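Local coordinates for uncharacterized protein (Wolinella succinogenes, PDB 3PU6), which is probably a hydrogenase maturation protease, an endopeptidase that would help to activate its partner enzyme, at residues A[13-17]-A[121-127]; A[23-27]-A[134-138]; A[55-59]-A[103-108]; A[60-66]-A[108-114]; A[78-84]-A[97-101]. All coordinates share one frame; numbering follows the deposited sequence.

In the fold
One central sheet ties the five contacts together. Contacts 3 and 4 are successive parts of a single parallel strand pair, 58-66 with 106-114, and share Ile-108; their centres lie about 16 Å apart. On one face of that pair, contact 2 packs helix 20-31 against helix 128-147, where Leu-24 and Ala-137 touch the strand residues Ala-62, Leu-110 and Ile-112. Contact 5 belongs to the other face, through Leu-78, Ile-97 and Leu-100. Contact 1 joins two loops beyond the strand ends of contact 4, and a Glu-13 to Arg-26 salt bridge links it to contact 2. Contacts 1 and 5, with centres about 30 Å apart, lie on opposite sides of the chain's centre.

Contact 1: A[13-17]-A[121-127]; sequences ELRGD and HFSEGLS
Arg-15 meets the ring of Phe-122 at its edge: guanidinium atom NH1 lies in the ring plane, 3.9 Å from Phe-122 CD1, while the planes of the two groups stand 89° apart. That ring carbon lies in turn near the guanidinium plane, so the groups meet edge to edge and do not stack. With CG anti to the backbone N (chi1 170°), the Phe-122 ring also reaches Leu-14, CE1 standing 3.8 Å from Leu-14 CB. The third flat group, the Asp-17 carboxylate, is held at both oxygens on their syn sides. Ser-127 N donates to Asp-17 OD1 and Ser-127 OG to Asp-17 OD2, each over 2.7 Å, a two-point grip that should keep the carboxylate from turning. The same Ser-127 hydroxyl oxygen caps the following helix by accepting from Ala-130 N.

Between these ends the backbones make a single bridge, in which Ser-123 N donates to Leu-14 O (2.9 Å) and Gly-16 N to Ser-123 O (2.7 Å). Gly-16 has a positive phi of 63°, a backbone shape that glycine adopts readily. One water extends the link, donating to Glu-13 O and Gly-16 O and accepting from Gly-125 N. Nearby, Leu-14 CD2 lies alongside the chain of Glu-124, 3.6 Å from its CG.

The contact lies near the surface, where the loop after strand 5-10 meets the loop leading into helix 128-147. Glu-13 reaches helix 20-31 by its salt bridge to Arg-26, and Leu-126 packs on Ala-23 of that helix.

Contact 2: A[23-27]-A[134-138]; sequences ALGRL and AFVAL
Leu-27 of helix 20-31 sets its methyl CD1 over one face of the Phe-135 ring of helix 128-147, a CH-pi contact. Leu-27 CD1 is 4.0 Å from the centroid of the Phe-135 ring and 15° off the ring normal. The second methyl of the fork, CD2, keeps to the same ring near CE1 and CZ, so both branches of Leu-27 engage the aromatic group.

Contacts between aliphatic side chains make up most of the rest. Leu-27 CB lies 3.6 Å from Leu-138 CD2, and the two leucines cross obliquely. Ala-23 CB faces Ala-134 CB at the more distant 4.4 Å. Leu-24 CD1 approaches Ala-137 CB to 3.8 Å, and also touches Leu-138 CB. A lysine in place of Leu-27 would probably leave the face of Phe-135 without the two methyls that rest on it and bring a charge beside apolar groups.

A third kind of contact sets a side chain against backbone. With CG anti to its own backbone N (chi1 173°), Leu-24 sends CD1 in beside the turn formed by Ala-134 O and Leu-138 N. Leu-138 N donates to Ala-134 O at 2.8 Å within the helix, so the methyl meets polar atoms that are already paired.

The short helical segments pass with axes 9.1 Å apart at a crossing angle of -45°, and Ala-134 and Ala-137 present little bulk where Leu-24 enters. With only carbon groups as side-chain partners, the two helices are joined here by shape and apolar burial, without directional polar bonds.

Contact 3: A[55-59]-A[103-108]; sequences APDVI and ICSKTI
Ile-59 is tied to the neighbouring strand through both its backbone polar atoms. Ile-59 O accepts from Ile-108 N over 2.7 Å, a nearly straight bond of 169° at the hydrogen that also runs nearly along the C=O axis. Ile-59 N donates to Lys-106 O at 3.0 Å. This pattern, one residue bonded to the two that flank Thr-107 opposite, is the signature of parallel pairing. The CA-H groups of Val-58 and Thr-107 add weaker contacts to Lys-106 O and Ile-59 O.

Lys-106 is the centre of an inverse gamma turn, and Thr-107 OG1 folds back to donate to Cys-104 O over 3.0 Å. Lys-106 itself sets CB against Asp-57 O, but its amine leads away to a salt bridge with Asp-77.

Further out the packing is apolar. Ile-59 carries CG1 beside its backbone N (chi1 -57°), which directs Ile-59 CD1 to Cys-104 CB, 3.4 Å away, and on to Ile-103 CG2. Replacing Ile-59 with an alanine would probably open a gap beside Cys-104 CB and take away the methyl that meets Ile-103 CG2. Pro-56 CD lies 4.2 Å from Ile-103 CG2. On the other face of the sheet, Val-58 CG1 approaches Ile-108 CD1 to 4.1 Å.

The contact lies toward the N-terminal ends of the paired strands, with helix 94-103 just before strand 106-114 in the chain. Strand 58-66 lies between strands 106-114 and 5-10, with Val-58 bonding to Val-6 of the latter and to Lys-4 just before it, while Thr-107 bonds outward to Leu-78 and rests on Leu-100 and Arg-101 of helix 94-103.

Contact 4: A[60-66]-A[108-114]; sequences VVADAMS and IFLGISV
Six backbone hydrogen bonds join Val-61, Asp-63 and Met-65 to the facing strand, each residue donating to one neighbour and accepting from the next but one. The run starts with Val-61 N to Ile-108 O at 3.0 Å and finishes with Val-114 N to Met-65 O at 2.8 Å. In the last bond the donor stands 45° out of the carbonyl plane, where the first is nearly linear at the oxygen.

Of the side chains, Met-65, modelled as selenomethionine, lies along the facing strand. Its CG stands between the backbone N and carbonyl carbon (chi1 41°), and the extended chain beyond lays Met-65 SE 3.6 Å from Gly-111 CA, a residue with no side chain of its own. Met-65 SE then meets the Phe-109 ring at its edge, 5.3 Å from the centroid, a Met-aromatic contact. Val-61 CG1 lies beside the same ring, 4.0 Å from Phe-109 CD1.

Strands 58-66 and 106-114 pair in parallel inside the sheet, an arrangement consistent with the alpha/beta/alpha sandwich of hydrogenase maturation proteases, and the axes of the short segments cross at -38°. On the face opposite Phe-109, small and branched residues meet: Val-60 CG1 lies 4.2 Å from Leu-110 CB, and Ala-64 CB lies 3.8 Å from Val-114 CG2.

Helices 20-31 and 128-147 lie over the face of Val-60, Ala-62 and Ala-64, Ala-62 packing on Ala-21 and Leu-24, and Val-60 on Ile-141 and Leu-144. Phe-109 is backed by Leu-78, and Asp-63 lies against Thr-93. At the outer flank Leu-110 touches Phe-75 of strand 73-77, while strand 5-10 bonds to Val-60 and Ala-62.

Contact 5: A[78-84]-A[97-101]; sequences LSDERTY and ISYLR
Ile-97 opens the contact between helix 94-103 and the turn into the N-capped helix 81-85, placing Ile-97 CG2 3.5 Å from Leu-78 CD1. The same methyl lies in the plane of the Tyr-84 ring, at its edge. One residue on, Ser-98 brings its CB up to the Tyr-84 hydroxyl, while its own OG turns back to Pro-94 O within the helix.

Arg-101, a turn further along from Ile-97, carries most of the interaction. The Arg-101 guanidinium lies flat on the Tyr-84 ring, centres 3.7 Å apart and planes at 28°, a stack that is also a cation-pi contact. A bend in the chain at chi3 (89°) lets Arg-101 NE and NH2 grip Leu-78 O side-on, each at 2.9 Å. Two donors thus hold one carbonyl oxygen and should restrain the rotation of the guanidinium, with the Tyr-84 ring against one face. Glu-81 adds a salt bridge, with a weak bond from Arg-101 NH2 to Glu-81 OE1 at 3.2 Å; that oxygen sits at the guanidinium edge although the carboxylate and guanidinium planes are 85° apart.

What steadies these partners lies just behind them. Helix 81-85, which supplies both Glu-81 and Tyr-84, is capped at its N-terminal end by the side chain of Asp-80, whose OD2 accepts from Thr-83 N at 3.1 Å.

Contact 1: A[13-17]-A[121-127]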
# COMPACT_ATOMS: atom_id res chain seq x y z
N GLU A 13 3.93 -1.90 12.59
CA GLU A 13 4.88 -0.89 13.00
C GLU A 13 5.79 -1.34 14.11
O GLU A 13 6.79 -0.68 14.40
CB GLU A 13 4.13 0.36 13.46
CG GLU A 13 3.59 1.22 12.33
CD GLU A 13 2.88 2.47 12.84
OE1 GLU A 13 2.13 2.38 13.85
OE2 GLU A 13 3.06 3.54 12.21
N LEU A 14 5.45 -2.46 14.75
CA LEU A 14 6.26 -3.00 15.83
C LEU A 14 7.31 -3.99 15.33
O LEU A 14 8.13 -4.47 16.09
CB LEU A 14 5.36 -3.63 16.87
CG LEU A 14 4.30 -2.69 17.46
CD1 LEU A 14 3.47 -3.41 18.51
CD2 LEU A 14 4.95 -1.44 18.05
N ARG A 15 7.30 -4.26 14.02
CA ARG A 15 8.27 -5.11 13.35
C ARG A 15 9.23 -4.36 12.42
O ARG A 15 9.52 -4.84 11.32
CB ARG A 15 7.53 -6.13 12.50
CG ARG A 15 6.77 -7.12 13.28
CD ARG A 15 7.69 -7.94 14.14
NE ARG A 15 6.92 -8.76 15.06
CZ ARG A 15 6.57 -8.37 16.28
NH1 ARG A 15 6.92 -7.17 16.73
NH2 ARG A 15 5.86 -9.18 17.05
N GLY A 16 9.73 -3.20 12.83
CA GLY A 16 10.71 -2.46 12.04
C GLY A 16 10.26 -1.96 10.68
O GLY A 16 9.24 -1.30 10.55
N ASP A 17 11.03 -2.31 9.66
CA ASP A 17 10.78 -1.86 8.29
C ASP A 17 9.51 -2.46 7.71
O ASP A 17 9.20 -2.23 6.54
CB ASP A 17 11.95 -2.21 7.36
CG ASP A 17 13.23 -1.46 7.69
OD1 ASP A 17 13.18 -0.47 8.46
OD2 ASP A 17 14.29 -1.87 7.17
N HIS A 121 12.63 -8.42 14.31
CA HIS A 121 12.74 -8.06 15.71
C HIS A 121 11.59 -7.19 16.14
O HIS A 121 10.94 -6.52 15.33
CB HIS A 121 14.04 -7.30 15.95
CG HIS A 121 15.26 -8.03 15.51
ND1 HIS A 121 16.08 -7.58 14.49
CD2 HIS A 121 15.81 -9.20 15.93
CE1 HIS A 121 17.07 -8.42 14.31
NE2 HIS A 121 16.93 -9.42 15.18
N PHE A 122 11.32 -7.20 17.44
CA PHE A 122 10.47 -6.17 17.96
C PHE A 122 11.27 -4.88 17.83
O PHE A 122 12.29 -4.68 18.50
CB PHE A 122 10.06 -6.41 19.41
CG PHE A 122 9.37 -5.23 20.01
CD1 PHE A 122 8.20 -4.76 19.46
CD2 PHE A 122 9.91 -4.56 21.09
CE1 PHE A 122 7.56 -3.67 19.99
CE2 PHE A 122 9.28 -3.46 21.62
CZ PHE A 122 8.10 -3.02 21.07
N SER A 123 10.82 -4.00 16.96
CA SER A 123 11.54 -2.79 16.73
C SER A 123 10.60 -1.74 16.16
O SER A 123 9.79 -2.02 15.30
CB SER A 123 12.71 -3.05 15.79
OG SER A 123 13.18 -1.85 15.23
N GLU A 124 10.70 -0.53 16.69
CA GLU A 124 9.83 0.54 16.25
C GLU A 124 10.62 1.56 15.46
O GLU A 124 11.58 2.16 15.97
CB GLU A 124 9.18 1.22 17.44
CG GLU A 124 7.99 0.50 17.98
CD GLU A 124 7.50 1.12 19.26
OE1 GLU A 124 8.26 1.08 20.27
OE2 GLU A 124 6.36 1.66 19.26
N GLY A 125 10.20 1.78 14.22
CA GLY A 125 10.88 2.72 13.34
C GLY A 125 11.60 2.09 12.16
O GLY A 125 11.90 0.90 12.15
N LEU A 126 11.86 2.93 11.16
CA LEU A 126 12.41 2.51 9.88
C LEU A 126 13.92 2.64 9.85
O LEU A 126 14.50 3.44 10.59
CB LEU A 126 11.83 3.37 8.76
CG LEU A 126 10.30 3.36 8.65
CD1 LEU A 126 9.87 4.05 7.38
CD2 LEU A 126 9.77 1.92 8.71
N SER A 127 14.56 1.84 9.00
CA SER A 127 15.98 1.99 8.69
C SER A 127 16.10 3.07 7.63
O SER A 127 15.14 3.35 6.92
CB SER A 127 16.54 0.68 8.15
OG SER A 127 15.91 0.30 6.95
O HOH W 1 8.35 0.45 12.49

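Contact 2: A[23-27]-A[134-138]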
# COMPACT_ATOMS: atom_id res chain seq x y z
N ALA A 23 4.29 4.14 7.05
CA ALA A 23 4.98 5.41 6.88
C ALA A 23 4.48 6.12 5.60
O ALA A 23 4.10 7.29 5.63
CB ALA A 23 6.46 5.18 6.85
N LEU A 24 4.47 5.40 4.49
CA LEU A 24 3.99 5.96 3.24
C LEU A 24 2.60 6.54 3.38
O LEU A 24 2.29 7.57 2.81
CB LEU A 24 3.99 4.89 2.15
CG LEU A 24 3.37 5.30 0.82
CD1 LEU A 24 4.23 6.33 0.11
CD2 LEU A 24 3.16 4.08 -0.04
N GLY A 25 1.76 5.86 4.16
CA GLY A 25 0.38 6.25 4.33
C GLY A 25 0.30 7.62 4.94
O GLY A 25 -0.50 8.45 4.53
N ARG A 26 1.16 7.87 5.91
CA ARG A 26 1.19 9.16 6.57
C ARG A 26 1.64 10.26 5.63
O ARG A 26 1.24 11.41 5.79
CB ARG A 26 2.12 9.11 7.77
CG ARG A 26 1.62 8.23 8.86
CD ARG A 26 2.49 8.29 10.10
NE ARG A 26 1.85 7.57 11.20
CZ ARG A 26 2.19 6.35 11.61
NH1 ARG A 26 3.18 5.70 11.01
NH2 ARG A 26 1.54 5.78 12.62
N LEU A 27 2.47 9.91 4.65
CA LEU A 27 2.97 10.91 3.70
C LEU A 27 1.86 11.36 2.77
O LEU A 27 1.68 12.55 2.53
CB LEU A 27 4.17 10.39 2.91
CG LEU A 27 5.40 10.03 3.74
CD1 LEU A 27 6.50 9.42 2.85
CD2 LEU A 27 5.91 11.23 4.50
N ALA A 134 10.19 4.71 1.30
CA ALA A 134 8.85 5.25 1.48
C ALA A 134 8.67 6.57 0.72
O ALA A 134 7.65 6.79 0.08
CB ALA A 134 8.54 5.44 2.95
N PHE A 135 9.68 7.43 0.77
CA PHE A 135 9.66 8.65 -0.03
C PHE A 135 9.66 8.39 -1.52
O PHE A 135 8.95 9.05 -2.27
CB PHE A 135 10.77 9.61 0.38
CG PHE A 135 10.48 10.33 1.66
CD1 PHE A 135 9.64 11.44 1.66
CD2 PHE A 135 10.99 9.88 2.86
CE1 PHE A 135 9.35 12.09 2.83
CE2 PHE A 135 10.70 10.52 4.03
CZ PHE A 135 9.88 11.63 4.02
N VAL A 136 10.45 7.41 -1.95
CA VAL A 136 10.43 6.97 -3.34
C VAL A 136 9.05 6.44 -3.74
O VAL A 136 8.57 6.68 -4.85
CB VAL A 136 11.52 5.89 -3.58
CG1 VAL A 136 11.30 5.18 -4.90
CG2 VAL A 136 12.90 6.51 -3.52
N ALA A 137 8.41 5.73 -2.80
CA ALA A 137 7.05 5.22 -2.98
C ALA A 137 5.99 6.34 -3.04
O ALA A 137 5.01 6.24 -3.78
CB ALA A 137 6.72 4.22 -1.87
N LEU A 138 6.19 7.39 -2.24
CA LEU A 138 5.36 8.57 -2.32
C LEU A 138 5.46 9.11 -3.75
O LEU A 138 4.46 9.47 -4.37
CB LEU A 138 5.88 9.60 -1.34
CG LEU A 138 5.09 10.89 -1.19
CD1 LEU A 138 3.62 10.64 -0.89
CD2 LEU A 138 5.73 11.71 -0.11

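Contact 3: A[55-59]-A[103-108]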
# COMPACT_ATOMS: atom_id res chain seq x y z
N ALA A 55 -16.94 2.85 -2.11
CA ALA A 55 -16.93 2.47 -3.53
C ALA A 55 -15.86 3.15 -4.39
O ALA A 55 -16.16 3.66 -5.48
CB ALA A 55 -18.31 2.65 -4.14
N PRO A 56 -14.60 3.11 -3.93
CA PRO A 56 -13.51 3.86 -4.57
C PRO A 56 -13.43 3.59 -6.07
O PRO A 56 -13.87 2.54 -6.51
CB PRO A 56 -12.24 3.32 -3.89
CG PRO A 56 -12.71 2.62 -2.66
CD PRO A 56 -14.10 2.13 -2.95
N ASP A 57 -12.87 4.54 -6.83
CA ASP A 57 -12.55 4.31 -8.23
C ASP A 57 -11.19 3.62 -8.31
O ASP A 57 -10.97 2.75 -9.15
CB ASP A 57 -12.46 5.63 -9.01
CG ASP A 57 -13.80 6.35 -9.09
OD1 ASP A 57 -14.78 5.74 -9.58
OD2 ASP A 57 -13.86 7.54 -8.70
N VAL A 58 -10.30 4.02 -7.42
CA VAL A 58 -8.95 3.49 -7.37
C VAL A 58 -8.53 3.05 -5.96
O VAL A 58 -8.60 3.82 -5.01
CB VAL A 58 -7.95 4.55 -7.82
CG1 VAL A 58 -6.54 4.01 -7.74
CG2 VAL A 58 -8.28 4.99 -9.21
N ILE A 59 -8.07 1.81 -5.84
CA ILE A 59 -7.45 1.33 -4.62
C ILE A 59 -5.98 0.97 -4.86
O ILE A 59 -5.66 0.09 -5.65
CB ILE A 59 -8.14 0.06 -4.06
CG1 ILE A 59 -9.62 0.32 -3.80
CG2 ILE A 59 -7.43 -0.41 -2.79
CD1 ILE A 59 -10.40 -0.92 -3.50
N ILE A 103 -14.23 -5.37 -5.06
CA ILE A 103 -14.78 -4.07 -4.75
C ILE A 103 -14.52 -3.10 -5.91
O ILE A 103 -15.36 -2.28 -6.26
CB ILE A 103 -14.12 -3.43 -3.52
CG1 ILE A 103 -14.26 -4.27 -2.27
CG2 ILE A 103 -14.69 -2.03 -3.24
CD1 ILE A 103 -13.81 -3.47 -1.09
N CYS A 104 -13.32 -3.21 -6.48
CA CYS A 104 -12.78 -2.18 -7.37
C CYS A 104 -11.98 -2.76 -8.53
O CYS A 104 -11.13 -3.62 -8.33
CB CYS A 104 -11.84 -1.30 -6.57
SG CYS A 104 -11.34 0.13 -7.44
N SER A 105 -12.23 -2.27 -9.74
CA SER A 105 -11.49 -2.72 -10.92
C SER A 105 -10.04 -2.20 -10.94
O SER A 105 -9.09 -2.97 -11.15
CB SER A 105 -12.21 -2.27 -12.19
OG SER A 105 -12.30 -0.86 -12.24
N LYS A 106 -9.88 -0.89 -10.73
CA LYS A 106 -8.55 -0.32 -10.54
C LYS A 106 -7.95 -0.65 -9.18
O LYS A 106 -7.76 0.24 -8.35
CB LYS A 106 -8.58 1.19 -10.66
CG LYS A 106 -8.27 1.70 -12.04
CD LYS A 106 -7.08 0.98 -12.65
CE LYS A 106 -6.81 1.52 -14.05
NZ LYS A 106 -5.93 0.62 -14.82
N THR A 107 -7.62 -1.93 -8.96
CA THR A 107 -6.81 -2.31 -7.82
C THR A 107 -5.34 -2.38 -8.19
O THR A 107 -4.91 -3.25 -8.95
CB THR A 107 -7.20 -3.66 -7.22
OG1 THR A 107 -8.58 -3.63 -6.82
CG2 THR A 107 -6.32 -3.97 -6.00
N ILE A 108 -4.56 -1.48 -7.62
CA ILE A 108 -3.15 -1.42 -7.89
C ILE A 108 -2.35 -1.88 -6.69
O ILE A 108 -2.58 -1.42 -5.58
CB ILE A 108 -2.75 0.02 -8.28
CG1 ILE A 108 -3.35 0.37 -9.65
CG2 ILE A 108 -1.23 0.18 -8.28
CD1 ILE A 108 -3.75 1.79 -9.78

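Contact 4: A[60-66]-A[108-114]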
# COMPACT_ATOMS: atom_id res chain seq x y z
N VAL A 60 -5.10 1.67 -4.18
CA VAL A 60 -3.73 1.26 -4.08
C VAL A 60 -3.54 0.59 -2.73
O VAL A 60 -3.85 1.17 -1.68
CB VAL A 60 -2.79 2.45 -4.19
CG1 VAL A 60 -1.37 2.03 -3.87
CG2 VAL A 60 -2.86 3.04 -5.58
N VAL A 61 -3.06 -0.65 -2.77
CA VAL A 61 -2.75 -1.41 -1.56
C VAL A 61 -1.23 -1.49 -1.45
O VAL A 61 -0.60 -2.09 -2.29
CB VAL A 61 -3.43 -2.82 -1.56
CG1 VAL A 61 -3.17 -3.57 -2.85
CG2 VAL A 61 -2.97 -3.64 -0.37
N ALA A 62 -0.67 -0.86 -0.43
CA ALA A 62 0.77 -0.86 -0.22
C ALA A 62 1.23 -1.75 0.94
O ALA A 62 0.57 -1.83 1.97
CB ALA A 62 1.25 0.55 -0.01
N ASP A 63 2.38 -2.40 0.77
CA ASP A 63 2.91 -3.34 1.76
C ASP A 63 4.41 -3.45 1.69
O ASP A 63 5.00 -3.26 0.64
CB ASP A 63 2.31 -4.75 1.56
CG ASP A 63 2.35 -5.57 2.84
OD1 ASP A 63 2.76 -5.01 3.89
OD2 ASP A 63 1.96 -6.77 2.81
N ALA A 64 5.04 -3.76 2.82
CA ALA A 64 6.43 -4.19 2.83
C ALA A 64 6.51 -5.56 2.16
O ALA A 64 5.60 -6.37 2.30
CB ALA A 64 6.96 -4.27 4.24
N MSE A 65 7.58 -5.81 1.43
CA MSE A 65 7.84 -7.19 1.01
C MSE A 65 9.30 -7.52 1.22
O MSE A 65 10.19 -6.86 0.70
CB MSE A 65 7.37 -7.47 -0.41
CG MSE A 65 7.65 -6.35 -1.37
SE MSE A 65 6.86 -6.74 -3.10
CE MSE A 65 8.10 -5.71 -4.26
N SER A 66 9.54 -8.54 2.04
CA SER A 66 10.89 -8.82 2.54
C SER A 66 11.63 -9.89 1.74
O SER A 66 11.03 -10.56 0.89
CB SER A 66 10.88 -9.15 4.05
OG SER A 66 9.78 -9.98 4.40
N ILE A 108 -4.56 -1.48 -7.62
CA ILE A 108 -3.15 -1.42 -7.89
C ILE A 108 -2.35 -1.88 -6.69
O ILE A 108 -2.58 -1.42 -5.58
CB ILE A 108 -2.75 0.02 -8.28
CG1 ILE A 108 -3.35 0.37 -9.65
CG2 ILE A 108 -1.23 0.18 -8.28
CD1 ILE A 108 -3.75 1.79 -9.78
N PHE A 109 -1.40 -2.80 -6.90
CA PHE A 109 -0.46 -3.20 -5.85
C PHE A 109 0.82 -2.37 -5.87
O PHE A 109 1.36 -2.09 -6.93
CB PHE A 109 -0.12 -4.71 -5.91
CG PHE A 109 0.82 -5.16 -4.80
CD1 PHE A 109 0.36 -5.34 -3.50
CD2 PHE A 109 2.17 -5.34 -5.05
CE1 PHE A 109 1.25 -5.71 -2.48
CE2 PHE A 109 3.05 -5.72 -4.03
CZ PHE A 109 2.59 -5.89 -2.75
N LEU A 110 1.28 -1.97 -4.69
CA LEU A 110 2.56 -1.29 -4.54
C LEU A 110 3.44 -1.95 -3.48
O LEU A 110 3.24 -1.72 -2.28
CB LEU A 110 2.33 0.17 -4.14
CG LEU A 110 3.51 1.15 -4.20
CD1 LEU A 110 3.01 2.57 -4.06
CD2 LEU A 110 4.57 0.87 -3.15
N GLY A 111 4.40 -2.76 -3.91
CA GLY A 111 5.29 -3.47 -3.00
C GLY A 111 6.59 -2.74 -2.76
O GLY A 111 7.23 -2.29 -3.71
N ILE A 112 6.97 -2.60 -1.50
CA ILE A 112 8.19 -1.90 -1.13
C ILE A 112 9.06 -2.94 -0.48
O ILE A 112 8.73 -3.47 0.57
CB ILE A 112 7.91 -0.76 -0.14
CG1 ILE A 112 6.87 0.20 -0.73
CG2 ILE A 112 9.19 0.01 0.22
CD1 ILE A 112 6.19 1.08 0.32
N SER A 113 10.16 -3.26 -1.13
CA SER A 113 10.98 -4.36 -0.66
C SER A 113 11.78 -3.90 0.55
O SER A 113 12.28 -2.76 0.57
CB SER A 113 11.86 -4.93 -1.77
OG SER A 113 12.80 -4.00 -2.25
N VAL A 114 11.85 -4.76 1.56
CA VAL A 114 12.61 -4.48 2.78
C VAL A 114 13.54 -5.63 3.07
O VAL A 114 13.30 -6.73 2.64
CB VAL A 114 11.69 -4.16 4.01
CG1 VAL A 114 11.03 -2.79 3.86
CG2 VAL A 114 10.63 -5.21 4.20

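Contact 5: A[78-84]-A[97-101]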
# COMPACT_ATOMS: atom_id res chain seq x y z
N LEU A 78 -3.63 -4.52 -11.03
CA LEU A 78 -4.22 -5.87 -10.99
C LEU A 78 -5.58 -5.97 -11.66
O LEU A 78 -6.18 -7.03 -11.71
CB LEU A 78 -4.22 -6.43 -9.57
CG LEU A 78 -2.79 -6.45 -9.01
CD1 LEU A 78 -2.75 -7.07 -7.64
CD2 LEU A 78 -1.82 -7.16 -9.94
N SER A 79 -6.05 -4.85 -12.19
CA SER A 79 -7.16 -4.81 -13.13
C SER A 79 -6.78 -5.56 -14.41
O SER A 79 -7.62 -6.22 -15.03
CB SER A 79 -7.50 -3.35 -13.46
OG SER A 79 -7.81 -3.18 -14.83
N ASP A 80 -5.53 -5.46 -14.81
CA ASP A 80 -5.05 -6.24 -15.93
C ASP A 80 -5.05 -7.72 -15.57
O ASP A 80 -4.35 -8.14 -14.65
CB ASP A 80 -3.64 -5.80 -16.31
CG ASP A 80 -3.17 -6.46 -17.58
OD1 ASP A 80 -3.84 -6.25 -18.60
OD2 ASP A 80 -2.15 -7.19 -17.56
N GLU A 81 -5.82 -8.51 -16.29
CA GLU A 81 -6.00 -9.93 -15.95
C GLU A 81 -4.73 -10.76 -16.07
O GLU A 81 -4.39 -11.54 -15.18
CB GLU A 81 -7.09 -10.56 -16.82
CG GLU A 81 -7.87 -11.64 -16.10
CD GLU A 81 -8.64 -11.10 -14.90
OE1 GLU A 81 -9.15 -9.95 -14.98
OE2 GLU A 81 -8.72 -11.83 -13.88
N ARG A 82 -4.05 -10.62 -17.19
CA ARG A 82 -2.77 -11.27 -17.40
C ARG A 82 -1.86 -11.00 -16.20
O ARG A 82 -1.25 -11.92 -15.64
CB ARG A 82 -2.16 -10.72 -18.67
CG ARG A 82 -1.16 -11.62 -19.30
CD ARG A 82 -0.96 -11.26 -20.76
NE ARG A 82 0.28 -11.85 -21.25
CZ ARG A 82 1.36 -11.15 -21.58
NH1 ARG A 82 1.35 -9.82 -21.52
NH2 ARG A 82 2.45 -11.78 -22.01
N THR A 83 -1.78 -9.73 -15.82
CA THR A 83 -0.98 -9.28 -14.68
C THR A 83 -1.44 -9.92 -13.37
O THR A 83 -0.63 -10.43 -12.60
CB THR A 83 -1.02 -7.75 -14.56
OG1 THR A 83 -0.62 -7.17 -15.80
CG2 THR A 83 -0.10 -7.27 -13.47
N TYR A 84 -2.73 -9.88 -13.11
CA TYR A 84 -3.24 -10.54 -11.92
C TYR A 84 -2.79 -11.99 -11.89
O TYR A 84 -2.27 -12.49 -10.88
CB TYR A 84 -4.77 -10.47 -11.88
CG TYR A 84 -5.35 -11.17 -10.68
CD1 TYR A 84 -5.15 -10.66 -9.41
CD2 TYR A 84 -6.07 -12.35 -10.82
CE1 TYR A 84 -5.68 -11.30 -8.30
CE2 TYR A 84 -6.60 -13.00 -9.72
CZ TYR A 84 -6.40 -12.47 -8.45
OH TYR A 84 -6.92 -13.10 -7.33
N ILE A 97 -5.99 -9.11 -1.92
CA ILE A 97 -5.98 -8.55 -3.25
C ILE A 97 -7.19 -8.96 -4.09
O ILE A 97 -7.71 -8.16 -4.86
CB ILE A 97 -4.71 -8.94 -4.00
CG1 ILE A 97 -3.52 -8.16 -3.46
CG2 ILE A 97 -4.89 -8.72 -5.48
CD1 ILE A 97 -2.19 -8.70 -3.93
N SER A 98 -7.63 -10.21 -3.97
CA SER A 98 -8.74 -10.67 -4.79
C SER A 98 -10.06 -10.17 -4.24
O SER A 98 -11.06 -10.09 -4.95
CB SER A 98 -8.76 -12.20 -4.94
OG SER A 98 -8.61 -12.84 -3.70
N TYR A 99 -10.06 -9.80 -2.97
CA TYR A 99 -11.24 -9.18 -2.42
C TYR A 99 -11.37 -7.78 -2.98
O TYR A 99 -12.45 -7.37 -3.42
CB TYR A 99 -11.18 -9.11 -0.90
CG TYR A 99 -12.34 -8.33 -0.38
CD1 TYR A 99 -12.17 -7.04 0.12
CD2 TYR A 99 -13.64 -8.86 -0.43
CE1 TYR A 99 -13.26 -6.30 0.58
CE2 TYR A 99 -14.73 -8.13 0.03
CZ TYR A 99 -14.54 -6.85 0.53
OH TYR A 99 -15.61 -6.11 0.98
N LEU A 100 -10.26 -7.05 -2.96
CA LEU A 100 -10.25 -5.66 -3.41
C LEU A 100 -10.65 -5.54 -4.88
O LEU A 100 -11.41 -4.65 -5.26
CB LEU A 100 -8.88 -5.03 -3.18
CG LEU A 100 -8.35 -5.11 -1.75
CD1 LEU A 100 -6.91 -4.65 -1.70
CD2 LEU A 100 -9.22 -4.31 -0.78
N ARG A 101 -10.14 -6.45 -5.70
CA ARG A 101 -10.47 -6.46 -7.12
C ARG A 101 -11.96 -6.60 -7.30
O ARG A 101 -12.51 -6.19 -8.32
CB ARG A 101 -9.78 -7.62 -7.83
CG ARG A 101 -8.28 -7.58 -7.81
CD ARG A 101 -7.71 -8.87 -8.39
NE ARG A 101 -7.51 -8.84 -9.84
CZ ARG A 101 -8.34 -9.36 -10.73
NH1 ARG A 101 -9.45 -9.96 -10.34
NH2 ARG A 101 -8.07 -9.27 -12.02